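Local coordinates for protein CD160 antigen (Homo sapiens, PDB 6NGG) that delivers stimulatory or inhibitory signals in immune cells as a receptor for MHC class I molecules and a direct binder of TNFRSF14, at residues N16-V21 and Q69-I74; L35-S40 and T47-L52; G83-C88 and F103-T108. The protein carries 1 engineered substitution. All coordinates share one frame; numbering follows the deposited sequence.

Contact 1: residues N16-V21 and Q69-I74; sequences NLICTV and QLMFTI
Strands 14-22 and 67-74 run antiparallel and side by side, their segment axes 4.6 Å apart. Four backbone bonds join Leu17 to Phe72 and Cys19 to Leu70. The Leu17 N to Phe72 O bond is nearly straight, at 177°. Between these pairs the register sets Ile18 against Met71.

The face turned to the other sheet carries Leu17, Cys19, Leu70 and Phe72. Here the two segments meet only lightly: Leu17 CD1 lies 4.3 Å from Phe72 CD2, at the ring edge. Both side chains point toward the facing sheet, where Phe72 touches Leu35.

Side chains meet more closely on the partly exposed face of Ile18, Met71 and Gln69. Met71 runs extended to SD, then bends at chi3 (-63°), which brings CE to 3.7 Å from Ile18 CD1. Gln69 crosses Ile18 obliquely, with CG 3.5 Å from Ile18 CG2. At the far end the Thr73 hydroxyl donates to Asn16 OD1 over 2.9 Å, on a lone pair in the amide plane. OD1 also takes a bond from Arg14 NE, and ND2 bonds Ser9 OG, which fixes the amide rotation.

This is the B-E strand pair of an immunoglobulin sandwich, with Cys19 the strand-B half of the intersheet Cys19-Cys87 disulfide.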
loop_
_atom_site.group_PDB
_atom_site.type_symbol
_atom_site.label_atom_id
_atom_site.label_comp_id
_atom_site.label_asym_id
_atom_site.label_seq_id
_atom_site.Cartn_x
_atom_site.Cartn_y
_atom_site.Cartn_z
ATOM N N ASN A 16 9.094 -0.416 6.358
ATOM C CA ASN A 16 8.254 -1.000 5.325
ATOM C C ASN A 16 6.798 -0.530 5.454
ATOM O O ASN A 16 6.216 -0.677 6.547
ATOM C CB ASN A 16 8.313 -2.524 5.471
ATOM C CG ASN A 16 9.716 -3.056 5.521
ATOM O OD1 ASN A 16 10.479 -2.871 4.599
ATOM N ND2 ASN A 16 10.073 -3.711 6.655
ATOM N N LEU A 17 6.198 -0.024 4.396
ATOM C CA LEU A 17 4.810 0.450 4.428
ATOM C C LEU A 17 4.008 -0.599 3.689
ATOM O O LEU A 17 4.352 -0.966 2.550
ATOM C CB LEU A 17 4.669 1.814 3.778
ATOM C CG LEU A 17 5.459 2.963 4.425
ATOM C CD1 LEU A 17 5.206 4.305 3.719
ATOM C CD2 LEU A 17 5.251 3.065 5.919
ATOM N N ILE A 18 2.975 -1.121 4.331
ATOM C CA ILE A 18 2.248 -2.312 3.864
ATOM C C ILE A 18 0.747 -2.034 3.629
ATOM O O ILE A 18 0.015 -1.600 4.505
ATOM C CB ILE A 18 2.463 -3.480 4.822
ATOM C CG1 ILE A 18 3.995 -3.678 5.120
ATOM C CG2 ILE A 18 1.803 -4.746 4.322
ATOM C CD1 ILE A 18 4.326 -4.449 6.370
ATOM N N CYS A 19 0.297 -2.328 2.427
ATOM C CA CYS A 19 -1.105 -2.245 2.043
ATOM C C CYS A 19 -1.654 -3.675 1.762
ATOM O O CYS A 19 -0.991 -4.424 1.064
ATOM C CB CYS A 19 -1.208 -1.487 0.778
ATOM S SG CYS A 19 -0.557 0.198 0.734
ATOM N N THR A 20 -2.843 -3.995 2.294
ATOM C CA THR A 20 -3.428 -5.331 2.210
ATOM C C THR A 20 -4.862 -5.207 1.804
ATOM O O THR A 20 -5.665 -4.517 2.475
ATOM C CB THR A 20 -3.322 -6.086 3.523
ATOM O OG1 THR A 20 -2.017 -5.987 3.961
ATOM C CG2 THR A 20 -3.661 -7.544 3.349
ATOM N N VAL A 21 -5.137 -5.711 0.635
ATOM C CA VAL A 21 -6.491 -5.863 0.162
ATOM C C VAL A 21 -7.029 -7.216 0.582
ATOM O O VAL A 21 -6.425 -8.210 0.327
ATOM C CB VAL A 21 -6.554 -5.778 -1.391
ATOM C CG1 VAL A 21 -7.968 -5.975 -1.882
ATOM C CG2 VAL A 21 -5.953 -4.483 -1.898
ATOM N N GLN A 69 -1.015 -8.479 -0.835
ATOM C CA GLN A 69 -0.215 -7.495 -0.154
ATOM C C GLN A 69 0.700 -6.726 -1.073
ATOM O O GLN A 69 1.294 -7.320 -1.983
ATOM C CB GLN A 69 0.596 -8.156 0.930
ATOM C CG GLN A 69 1.311 -7.186 1.835
ATOM C CD GLN A 69 2.307 -7.915 2.707
ATOM O OE1 GLN A 69 1.934 -8.492 3.746
ATOM N NE2 GLN A 69 3.590 -7.882 2.308
ATOM N N LEU A 70 0.810 -5.424 -0.806
ATOM C CA LEU A 70 1.845 -4.544 -1.427
ATOM C C LEU A 70 2.750 -3.977 -0.347
ATOM O O LEU A 70 2.273 -3.458 0.664
ATOM C CB LEU A 70 1.232 -3.428 -2.186
ATOM C CG LEU A 70 2.088 -2.206 -2.568
ATOM C CD1 LEU A 70 3.136 -2.669 -3.518
ATOM C CD2 LEU A 70 1.275 -1.176 -3.261
ATOM N N MET A 71 4.063 -4.079 -0.544
ATOM C CA MET A 71 5.024 -3.548 0.477
ATOM C C MET A 71 5.961 -2.574 -0.226
ATOM O O MET A 71 6.511 -2.909 -1.322
ATOM C CB MET A 71 5.759 -4.662 1.222
ATOM C CG MET A 71 6.873 -4.166 2.159
ATOM S SD MET A 71 7.864 -5.446 2.969
ATOM C CE MET A 71 6.538 -6.122 3.857
ATOM N N PHE A 72 5.969 -1.332 0.266
ATOM C CA PHE A 72 6.880 -0.315 -0.201
ATOM C C PHE A 72 7.977 -0.174 0.854
ATOM O O PHE A 72 7.681 0.076 2.026
ATOM C CB PHE A 72 6.139 0.976 -0.402
ATOM C CG PHE A 72 7.014 2.120 -0.773
ATOM C CD1 PHE A 72 7.655 2.133 -2.001
ATOM C CD2 PHE A 72 7.148 3.221 0.080
ATOM C CE1 PHE A 72 8.433 3.208 -2.398
ATOM C CE2 PHE A 72 7.953 4.290 -0.315
ATOM C CZ PHE A 72 8.629 4.257 -1.526
ATOM N N THR A 73 9.234 -0.321 0.452
ATOM C CA THR A 73 10.336 -0.281 1.408
ATOM C C THR A 73 11.152 1.003 1.251
ATOM O O THR A 73 11.469 1.393 0.136
ATOM C CB THR A 73 11.223 -1.536 1.333
ATOM O OG1 THR A 73 10.438 -2.705 1.670
ATOM C CG2 THR A 73 12.389 -1.439 2.391
ATOM N N ILE A 74 11.370 1.691 2.370
ATOM C CA ILE A 74 12.239 2.840 2.485
ATOM C C ILE A 74 13.528 2.333 3.201
ATOM O O ILE A 74 13.496 1.948 4.330
ATOM C CB ILE A 74 11.560 3.957 3.259
ATOM C CG1 ILE A 74 10.306 4.451 2.542
ATOM C CG2 ILE A 74 12.491 5.121 3.491
ATOM C CD1 ILE A 74 9.325 5.140 3.457
#

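Contact 2: residues L35-S40 and T47-L52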
loop_
_atom_site.group_PDB
_atom_site.type_symbol
_atom_site.label_atom_id
_atom_site.label_comp_id
_atom_site.label_asym_id
_atom_site.label_seq_id
_atom_site.Cartn_x
_atom_site.Cartn_y
_atom_site.Cartn_z
ATOM N N LEU A 35 0.241 2.823 -3.641
ATOM C CA LEU A 35 0.440 3.610 -2.458
ATOM C C LEU A 35 0.795 4.978 -2.962
ATOM O O LEU A 35 1.728 5.118 -3.769
ATOM C CB LEU A 35 1.646 3.013 -1.675
ATOM C CG LEU A 35 2.151 3.925 -0.509
ATOM C CD1 LEU A 35 1.139 3.921 0.634
ATOM C CD2 LEU A 35 3.445 3.528 0.006
ATOM N N CYS A 36 0.075 5.979 -2.461
ATOM C CA CYS A 36 0.343 7.386 -2.813
ATOM C C CYS A 36 0.757 8.223 -1.595
ATOM O O CYS A 36 0.420 7.877 -0.447
ATOM C CB CYS A 36 -0.932 7.987 -3.426
ATOM S SG CYS A 36 -1.415 7.335 -5.040
ATOM N N LYS A 37 1.533 9.278 -1.869
ATOM C CA LYS A 37 2.041 10.219 -0.894
ATOM C C LYS A 37 1.585 11.622 -1.237
ATOM O O LYS A 37 1.935 12.127 -2.285
ATOM C CB LYS A 37 3.540 10.160 -0.821
ATOM C CG LYS A 37 4.150 11.040 0.242
ATOM C CD LYS A 37 5.673 10.900 0.245
ATOM C CE LYS A 37 6.235 11.806 1.313
ATOM N NZ LYS A 37 5.986 13.235 1.008
ATOM N N ASP A 38 0.806 12.234 -0.351
ATOM C CA ASP A 38 0.458 13.693 -0.403
ATOM C C ASP A 38 -0.163 14.133 -1.695
ATOM O O ASP A 38 0.206 15.166 -2.237
ATOM C CB ASP A 38 1.693 14.579 -0.195
ATOM C CG ASP A 38 2.317 14.468 1.177
ATOM O OD1 ASP A 38 1.626 14.475 2.193
ATOM O OD2 ASP A 38 3.545 14.481 1.236
ATOM N N ARG A 39 -1.087 13.336 -2.214
ATOM C CA ARG A 39 -1.864 13.696 -3.384
ATOM C C ARG A 39 -3.092 14.397 -2.914
ATOM O O ARG A 39 -3.569 14.197 -1.768
ATOM C CB ARG A 39 -2.254 12.475 -4.185
ATOM C CG ARG A 39 -1.109 11.612 -4.687
ATOM C CD ARG A 39 0.066 12.351 -5.303
ATOM N NE ARG A 39 -0.304 13.101 -6.493
ATOM C CZ ARG A 39 0.586 13.724 -7.265
ATOM N NH1 ARG A 39 1.875 13.668 -6.938
ATOM N NH2 ARG A 39 0.201 14.363 -8.343
ATOM N N SER A 40 -3.633 15.264 -3.748
ATOM C CA SER A 40 -4.924 15.846 -3.389
ATOM C C SER A 40 -5.824 15.392 -4.479
ATOM O O SER A 40 -5.866 16.005 -5.503
ATOM C CB SER A 40 -4.904 17.385 -3.221
ATOM O OG SER A 40 -4.071 17.912 -4.172
ATOM N N THR A 47 0.391 8.188 -10.382
ATOM C CA THR A 47 0.952 9.101 -9.367
ATOM C C THR A 47 1.497 8.411 -8.114
ATOM O O THR A 47 1.843 9.096 -7.144
ATOM C CB THR A 47 -0.075 10.175 -8.972
ATOM O OG1 THR A 47 -1.263 9.565 -8.445
ATOM C CG2 THR A 47 -0.461 11.018 -10.174
ATOM N N SER A 48 1.599 7.083 -8.136
ATOM C CA SER A 48 1.932 6.292 -6.951
ATOM C C SER A 48 3.406 6.167 -6.766
ATOM O O SER A 48 4.140 6.136 -7.732
ATOM C CB SER A 48 1.360 4.844 -7.057
ATOM O OG SER A 48 2.026 4.066 -8.080
ATOM N N LEU A 49 3.826 5.950 -5.536
ATOM C CA LEU A 49 5.226 5.552 -5.251
ATOM C C LEU A 49 5.517 4.130 -5.663
ATOM O O LEU A 49 6.651 3.796 -5.946
ATOM C CB LEU A 49 5.527 5.663 -3.785
ATOM C CG LEU A 49 5.290 7.035 -3.171
ATOM C CD1 LEU A 49 5.569 6.979 -1.691
ATOM C CD2 LEU A 49 6.162 8.071 -3.849
ATOM N N LYS A 50 4.508 3.278 -5.657
ATOM C CA LYS A 50 4.662 1.900 -6.017
ATOM C C LYS A 50 3.290 1.282 -6.368
ATOM O O LYS A 50 2.300 1.596 -5.736
ATOM C CB LYS A 50 5.323 1.166 -4.882
ATOM C CG LYS A 50 5.553 -0.290 -5.275
ATOM C CD LYS A 50 6.416 -1.061 -4.316
ATOM C CE LYS A 50 6.751 -2.405 -4.937
ATOM N NZ LYS A 50 7.551 -3.180 -3.967
ATOM N N GLN A 51 3.221 0.481 -7.426
ATOM C CA GLN A 51 1.957 -0.202 -7.794
ATOM C C GLN A 51 2.233 -1.670 -7.977
ATOM O O GLN A 51 3.389 -2.041 -8.150
ATOM C CB GLN A 51 1.370 0.313 -9.068
ATOM C CG GLN A 51 2.276 0.303 -10.319
ATOM C CD GLN A 51 1.568 0.864 -11.517
ATOM O OE1 GLN A 51 1.870 1.927 -11.962
ATOM N NE2 GLN A 51 0.602 0.163 -12.019
ATOM N N LEU A 52 1.204 -2.504 -7.934
ATOM C CA LEU A 52 1.456 -3.926 -8.043
ATOM C C LEU A 52 0.200 -4.633 -8.424
ATOM O O LEU A 52 -0.839 -4.400 -7.785
ATOM C CB LEU A 52 1.959 -4.476 -6.701
ATOM C CG LEU A 52 2.249 -5.968 -6.646
ATOM C CD1 LEU A 52 3.322 -6.362 -7.617
ATOM C CD2 LEU A 52 2.554 -6.390 -5.206
HETATM O O HOH W 1 2.574 9.500 -4.585
#
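This is the turn from strand C to strand C' of the immunoglobulin fold, joining strand 31-37 to strand 50-52. A disulfide between Cys36 and Cys43 ties the connecting loop back to strand C. Leu49 N donates to Leu35 O over 2.9 Å, close to the C=O axis but bent at the hydrogen (143°).

The side chain of Arg39 starts from a CB directed toward segment 47-52. Its CG is anti to the carbonyl carbon, and bends at chi2 (-45°) and chi3 (-62°) curl the chain over Thr47. CD comes within 4.1 Å of Thr47 O. NE then passes 3.8 Å from Thr47 CB, which sits over one face of the guanidinium, toward its rim. CZ also lies over Thr47 CB and CG2. At the tip NH2 touches Thr47 CG2 at 3.9 Å. NE is held by a salt bridge to Asp42, and the Thr47 hydroxyl is bonded to the backbone of Asp42 and Ser44. The same short loop positions both partners.

Leu49 CD1 meets Lys37 CB at 3.9 Å. Where the two backbones spread apart, one water fills in: it accepts from Lys37 N at 2.9 Å and donates to Thr47 O at 2.7 Å.

Contact 3: residues G83-C88 and F103-T108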
loop_
_atom_site.group_PDB
_atom_site.type_symbol
_atom_site.label_atom_id
_atom_site.label_comp_id
_atom_site.label_asym_id
_atom_site.label_seq_id
_atom_site.Cartn_x
_atom_site.Cartn_y
_atom_site.Cartn_z
ATOM N N GLY A 83 5.371 12.965 5.264
ATOM C CA GLY A 83 4.089 13.347 4.642
ATOM C C GLY A 83 2.997 12.354 4.941
ATOM O O GLY A 83 3.175 11.480 5.794
ATOM N N THR A 84 1.935 12.406 4.123
ATOM C CA THR A 84 0.693 11.732 4.363
ATOM C C THR A 84 0.546 10.703 3.229
ATOM O O THR A 84 0.798 11.051 2.049
ATOM C CB THR A 84 -0.503 12.721 4.402
ATOM O OG1 THR A 84 -0.443 13.489 5.617
ATOM C CG2 THR A 84 -1.823 11.972 4.465
ATOM N N TYR A 85 0.297 9.466 3.617
ATOM C CA TYR A 85 0.225 8.367 2.688
ATOM C C TYR A 85 -1.158 7.701 2.686
ATOM O O TYR A 85 -1.893 7.751 3.645
ATOM C CB TYR A 85 1.257 7.298 3.079
ATOM C CG TYR A 85 2.724 7.676 2.967
ATOM C CD1 TYR A 85 3.365 8.463 3.961
ATOM C CD2 TYR A 85 3.484 7.270 1.898
ATOM C CE1 TYR A 85 4.719 8.768 3.873
ATOM C CE2 TYR A 85 4.858 7.560 1.818
ATOM C CZ TYR A 85 5.457 8.363 2.798
ATOM O OH TYR A 85 6.811 8.688 2.736
ATOM N N GLN A 86 -1.461 7.029 1.595
ATOM C CA GLN A 86 -2.691 6.278 1.456
ATOM C C GLN A 86 -2.474 5.121 0.521
ATOM O O GLN A 86 -1.899 5.290 -0.566
ATOM C CB GLN A 86 -3.804 7.181 0.925
ATOM C CG GLN A 86 -5.169 6.507 1.002
ATOM C CD GLN A 86 -6.332 7.334 0.487
ATOM O OE1 GLN A 86 -7.423 7.262 1.090
ATOM N NE2 GLN A 86 -6.148 8.097 -0.587
ATOM N N CYS A 87 -2.947 3.973 0.978
ATOM C CA CYS A 87 -3.072 2.730 0.186
ATOM C C CYS A 87 -4.388 2.791 -0.605
ATOM O O CYS A 87 -5.460 3.062 -0.023
ATOM C CB CYS A 87 -3.169 1.513 1.116
ATOM S SG CYS A 87 -1.672 1.152 2.107
ATOM N N CYS A 88 -4.330 2.429 -1.896
ATOM C CA CYS A 88 -5.509 2.341 -2.727
ATOM C C CYS A 88 -5.503 1.097 -3.611
ATOM O O CYS A 88 -4.470 0.460 -3.832
ATOM C CB CYS A 88 -5.582 3.634 -3.572
ATOM S SG CYS A 88 -5.923 5.083 -2.504
ATOM N N PHE A 103 -2.309 7.843 6.656
ATOM C CA PHE A 103 -1.397 7.829 7.777
ATOM C C PHE A 103 -0.199 8.676 7.498
ATOM O O PHE A 103 0.007 9.065 6.329
ATOM C CB PHE A 103 -1.008 6.362 8.112
ATOM C CG PHE A 103 -0.342 5.625 6.990
ATOM C CD1 PHE A 103 -1.110 5.012 5.980
ATOM C CD2 PHE A 103 1.052 5.535 6.921
ATOM C CE1 PHE A 103 -0.475 4.298 4.970
ATOM C CE2 PHE A 103 1.676 4.825 5.904
ATOM C CZ PHE A 103 0.892 4.194 4.935
ATOM N N SER A 104 0.644 8.931 8.496
ATOM C CA SER A 104 1.760 9.873 8.236
ATOM C C SER A 104 3.020 9.358 8.789
ATOM O O SER A 104 3.018 8.659 9.851
ATOM C CB SER A 104 1.518 11.257 8.902
ATOM O OG SER A 104 0.217 11.696 8.694
ATOM N N ILE A 105 4.087 9.723 8.068
ATOM C CA ILE A 105 5.436 9.603 8.494
ATOM C C ILE A 105 5.929 11.023 8.805
ATOM O O ILE A 105 5.781 11.955 7.975
ATOM C CB ILE A 105 6.352 9.009 7.408
ATOM C CG1 ILE A 105 6.262 7.520 7.330
ATOM C CG2 ILE A 105 7.821 9.205 7.734
ATOM C CD1 ILE A 105 4.912 6.981 7.183
ATOM N N LEU A 106 6.574 11.176 9.970
ATOM C CA LEU A 106 7.177 12.466 10.259
ATOM C C LEU A 106 8.664 12.291 10.565
ATOM O O LEU A 106 9.048 11.547 11.499
ATOM C CB LEU A 106 6.456 13.178 11.396
ATOM C CG LEU A 106 7.149 14.495 11.821
ATOM C CD1 LEU A 106 6.951 15.597 10.774
ATOM C CD2 LEU A 106 6.708 14.895 13.223
ATOM N N PHE A 107 9.478 12.931 9.731
ATOM C CA PHE A 107 10.894 13.092 9.997
ATOM C C PHE A 107 11.084 14.199 11.048
ATOM O O PHE A 107 10.579 15.321 10.946
ATOM C CB PHE A 107 11.654 13.348 8.710
ATOM C CG PHE A 107 13.141 13.250 8.845
ATOM C CD1 PHE A 107 13.874 14.348 9.318
ATOM C CD2 PHE A 107 13.836 12.090 8.501
ATOM C CE1 PHE A 107 15.279 14.290 9.437
ATOM C CE2 PHE A 107 15.254 12.025 8.615
ATOM C CZ PHE A 107 15.967 13.125 9.076
ATOM N N THR A 108 11.841 13.859 12.084
ATOM C CA THR A 108 11.957 14.719 13.247
ATOM C C THR A 108 13.347 15.315 13.468
ATOM O O THR A 108 14.325 14.939 12.813
ATOM C CB THR A 108 11.465 13.937 14.466
ATOM O OG1 THR A 108 11.118 14.854 15.486
ATOM C CG2 THR A 108 12.519 12.976 14.966
#
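Tyr85 and Phe103 are a hydrogen-bonded antiparallel pair, with ring planes 16° apart. The rings do not stack. They are slid apart, with centroids 5.8 Å from each other.

What Phe103 covers is the start of the Tyr85 side chain. Phe103 CG takes the crowded position between backbone N and carbonyl carbon (chi1 60°), so the ring folds over toward strand 83-91. Tyr85 CB sits over one face of that ring, 3.6 Å from Phe103 CZ, as a CH-pi contact. Cys87 SG lies at the edge of the same ring, 4.4 Å from CE1.

Tyr85 CG lies anti to its own carbonyl carbon, which carries the phenol ring toward Ile105. Ile105 crosses it obliquely, with CD1 3.8 Å from Tyr85 CE1. Leu17 of the opposite sheet touches all three of these side chains.

On the other face Thr84 and Ser104 are a non-hydrogen-bonded backbone pair, their hydroxyls merely close at 3.6 Å. Between these two faces the backbone is tightly stitched: Tyr85 N donates to Phe103 O over 2.8 Å at 175°, and Gly83 and Ile105 bond in both directions. At the backbone angles of Gly83 a CB would jam against the carbonyl O of the preceding residue, which calls for glycine.

Strands 83-91 and 97-107 form the F-G hairpin of the immunoglobulin domain. The Tyr85 hydroxyl bonds to His81 O, four residues back, as in a tyrosine corner. The chemistry is thus apolar along the rings, with the polar tip satisfied by a main-chain carbonyl, so the phenol can lie buried between the sheets.

How the contacts relate
The three contacts belong to the single Ig-like V-type domain modelled here. Contact 1 lies in the three-stranded sheet, while contacts 2 and 3 share the five-stranded sheet facing it. The Cys19-Cys87 disulfide, SG to SG 2.0 Å, pins contact 1 to contact 3 across the sandwich; their centres are about 13 Å apart. Contact 2 meets contact 1 where Lys50 NZ probably bonds Met71 O at 2.9 Å and Phe72 CD2 packs on Leu35 CD2 at 3.7 Å. Strands 31-37 and 83-91 are neighbours, so contacts 2 and 3, with centres about 11 Å apart, are joined by the backbone: Cys36 N lies 2.8 Å from Gln86 O, a probable hydrogen bond.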